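Local coordinates for protein lectin (Colocasia esculenta, PDB 5T1X) that probably binds mannose-containing glycans, as a GNA-related plant lectin of taro built on a beta-prism scaffold, at residues D33-L38 / S47-N52. Residues are numbered along the deposited sequence; the frame is centred on the assembly and turned at random.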
ATOM      1  N   ASP B  33      14.391 -19.752  -7.671  1.00  9.63           N
ATOM      2  CA  ASP B  33      14.015 -20.712  -8.717  1.00  8.73           C
ATOM      3  C   ASP B  33      13.056 -20.087  -9.756  1.00 12.33           C
ATOM      4  O   ASP B  33      12.438 -20.818 -10.527  1.00 12.72           O
ATOM      5  CB  ASP B  33      13.375 -21.967  -8.105  1.00  8.87           C
ATOM      6  CG  ASP B  33      12.018 -21.724  -7.483  1.00 13.98           C
ATOM      7  OD1 ASP B  33      11.728 -20.570  -7.123  1.00 13.21           O
ATOM      8  OD2 ASP B  33      11.258 -22.691  -7.334  1.00 12.54           O
ATOM      9  N   CYS B  34      12.939 -18.741  -9.756  1.00 10.57           N
ATOM     10  CA  CYS B  34      12.130 -17.932 -10.671  0.70  9.38           C
ATOM     11  C   CYS B  34      10.625 -18.029 -10.360  1.00 13.78           C
ATOM     12  O   CYS B  34       9.809 -17.557 -11.157  1.00 13.66           O
ATOM     13  CB  CYS B  34      12.425 -18.276 -12.132  0.70  8.98           C
ATOM     14  SG  CYS B  34      12.095 -16.923 -13.286  0.70 11.89           S
ATOM     15  N   ASN B  35      10.270 -18.543  -9.177  1.00  9.90           N
ATOM     16  CA  ASN B  35       8.882 -18.648  -8.771  1.00  8.30           C
ATOM     17  C   ASN B  35       8.532 -17.591  -7.735  1.00 11.19           C
ATOM     18  O   ASN B  35       9.247 -17.450  -6.741  1.00  9.49           O
ATOM     19  CB  ASN B  35       8.607 -20.042  -8.193  1.00  9.71           C
ATOM     20  CG  ASN B  35       7.170 -20.485  -8.289  1.00 14.95           C
ATOM     21  OD1 ASN B  35       6.386 -20.022  -9.131  1.00 12.72           O
ATOM     22  ND2 ASN B  35       6.817 -21.458  -7.482  1.00 11.72           N
ATOM     23  N   LEU B  36       7.449 -16.847  -7.975  1.00  8.98           N
ATOM     24  CA  LEU B  36       6.922 -15.857  -7.024  1.00  8.37           C
ATOM     25  C   LEU B  36       5.882 -16.576  -6.185  1.00 11.87           C
ATOM     26  O   LEU B  36       4.927 -17.124  -6.744  1.00 10.90           O
ATOM     27  CB  LEU B  36       6.334 -14.632  -7.738  1.00  7.89           C
ATOM     28  CG  LEU B  36       5.642 -13.596  -6.845  1.00 11.14           C
ATOM     29  CD1 LEU B  36       6.662 -12.850  -5.944  1.00  9.44           C
ATOM     30  CD2 LEU B  36       4.848 -12.618  -7.707  1.00 13.05           C
ATOM     31  N   VAL B  37       6.097 -16.650  -4.862  1.00  7.79           N
ATOM     32  CA  VAL B  37       5.206 -17.433  -4.016  1.00  7.26           C
ATOM     33  C   VAL B  37       4.648 -16.630  -2.856  1.00 12.10           C
ATOM     34  O   VAL B  37       5.389 -16.014  -2.093  1.00 10.56           O
ATOM     35  CB  VAL B  37       5.895 -18.725  -3.484  1.00 10.98           C
ATOM     36  CG1 VAL B  37       4.891 -19.614  -2.748  1.00 10.49           C
ATOM     37  CG2 VAL B  37       6.554 -19.516  -4.607  1.00 10.41           C
ATOM     38  N   LEU B  38       3.334 -16.744  -2.666  1.00  9.83           N
ATOM     39  CA  LEU B  38       2.689 -16.160  -1.514  1.00  9.16           C
ATOM     40  C   LEU B  38       2.502 -17.275  -0.500  1.00 13.75           C
ATOM     41  O   LEU B  38       1.717 -18.198  -0.737  1.00 12.27           O
ATOM     42  CB  LEU B  38       1.348 -15.489  -1.872  1.00  8.69           C
ATOM     43  CG  LEU B  38       0.806 -14.451  -0.855  1.00 13.98           C
ATOM     44  CD1 LEU B  38      -0.304 -13.629  -1.465  1.00 14.80           C
ATOM     45  CD2 LEU B  38       0.289 -15.093   0.421  1.00 18.22           C
ATOM     46  N   SER B  47       3.207 -18.046  -8.931  1.00 10.53           N
ATOM     47  CA  SER B  47       3.191 -17.658 -10.344  1.00  9.55           C
ATOM     48  C   SER B  47       3.318 -18.906 -11.234  1.00 13.40           C
ATOM     49  O   SER B  47       2.986 -18.839 -12.415  1.00 13.47           O
ATOM     50  CB  SER B  47       4.318 -16.673 -10.632  1.00  9.88           C
ATOM     51  OG  SER B  47       5.561 -17.248 -10.275  1.00 11.11           O
ATOM     52  N   ASN B  48       3.789 -20.046 -10.661  1.00 11.20           N
ATOM     53  CA  ASN B  48       3.983 -21.342 -11.354  1.00 12.60           C
ATOM     54  C   ASN B  48       5.051 -21.202 -12.447  1.00 15.56           C
ATOM     55  O   ASN B  48       4.852 -21.609 -13.596  1.00 15.53           O
ATOM     56  CB  ASN B  48       2.642 -21.881 -11.931  1.00 17.00           C
ATOM     57  CG  ASN B  48       2.730 -23.261 -12.526  1.00 27.98           C
ATOM     58  OD1 ASN B  48       3.526 -24.097 -12.096  1.00 19.65           O
ATOM     59  ND2 ASN B  48       1.969 -23.496 -13.587  1.00 24.06           N
ATOM     60  N   THR B  49       6.190 -20.592 -12.085  1.00 11.56           N
ATOM     61  CA  THR B  49       7.252 -20.338 -13.048  1.00 10.25           C
ATOM     62  C   THR B  49       8.600 -20.917 -12.573  1.00 11.75           C
ATOM     63  O   THR B  49       9.659 -20.469 -13.020  1.00 12.01           O
ATOM     64  CB  THR B  49       7.306 -18.836 -13.370  1.00 11.76           C
ATOM     65  OG1 THR B  49       7.428 -18.094 -12.160  1.00 11.05           O
ATOM     66  CG2 THR B  49       6.064 -18.358 -14.133  1.00 10.57           C
ATOM     67  N   HIS B  50       8.556 -21.966 -11.733  1.00  8.82           N
ATOM     68  CA  HIS B  50       9.754 -22.676 -11.283  1.00  9.54           C
ATOM     69  C   HIS B  50      10.596 -23.122 -12.493  1.00 12.87           C
ATOM     70  O   HIS B  50      10.070 -23.762 -13.414  1.00 14.26           O
ATOM     71  CB  HIS B  50       9.364 -23.905 -10.435  1.00 10.67           C
ATOM     72  CG  HIS B  50      10.489 -24.870 -10.190  1.00 14.18           C
ATOM     73  ND1 HIS B  50      11.348 -24.722  -9.117  1.00 16.25           N
ATOM     74  CD2 HIS B  50      10.829 -25.995 -10.865  1.00 16.53           C
ATOM     75  CE1 HIS B  50      12.203 -25.731  -9.191  1.00 16.36           C
ATOM     76  NE2 HIS B  50      11.931 -26.524 -10.227  1.00 16.70           N
ATOM     77  N   GLY B  51      11.874 -22.749 -12.483  1.00 10.51           N
ATOM     78  CA  GLY B  51      12.855 -23.107 -13.507  1.00 10.69           C
ATOM     79  C   GLY B  51      12.687 -22.482 -14.880  1.00 14.80           C
ATOM     80  O   GLY B  51      13.405 -22.864 -15.814  1.00 14.50           O
ATOM     81  N   ASN B  52      11.773 -21.494 -15.013  1.00 10.97           N
ATOM     82  CA  ASN B  52      11.453 -20.866 -16.300  1.00 11.15           C
ATOM     83  C   ASN B  52      12.516 -19.885 -16.785  1.00 15.34           C
ATOM     84  O   ASN B  52      12.514 -19.523 -17.968  1.00 15.28           O
ATOM     85  CB  ASN B  52      10.088 -20.190 -16.252  1.00 12.34           C
ATOM     86  CG  ASN B  52       8.939 -21.178 -16.359  1.00 20.16           C
ATOM     87  OD1 ASN B  52       9.109 -22.396 -16.224  1.00 18.66           O
ATOM     88  ND2 ASN B  52       7.749 -20.687 -16.648  1.00 12.67           N
TER
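D33 and H50 meet through an almost straight hydrogen bond, H50 ND1 to D33 OD2, of 2.7 Å (176° at the hydrogen). OD2 sits at the ring edge, in the imidazole plane, while the carboxylate itself is turned 68° from the ring; the donor reaches OD2 on its anti side, somewhat out of the carboxylate plane. The other oxygen, OD1, accepts N35 N in an Asx turn and also pairs with Q31, so both ends of the carboxylate are engaged. Beside it, G51 N donates to D33 O at 2.8 Å.

Further along, T49 OG1 gives its proton to C34 O over 2.6 Å. T49 OG1 stands between its own backbone N and carbonyl carbon (chi1 54°), which turns the hydroxyl onto this carbonyl. N35 swings its amide across to the 47-52 loop, CG anti to the backbone N; OD1 takes T49 N at 3.0 Å from above the amide plane, while ND2 is held by Q46. At the strand end, S47 binds L36 twice: S47 N donates to L36 O (2.9 Å), and L36 N to S47 OG (3.0 Å).

Carbon packing is slight: L36 CB lies beside the S47 CB-OG group, 3.7 Å from OG, and C34, disulfide-bonded to C56, packs with T49 on I68 and I76. Where strands 36-39 and 45-46 cease to pair regularly, the hydroxyls of S47 and T49, the amide of N35 and the D33-H50 pair add to two remaining backbone bonds. The loop's type II turn, T49 to N52, is thereby tied to the chain leading into strand 36-39, and the negative carboxylate would probably favour a protonated H50.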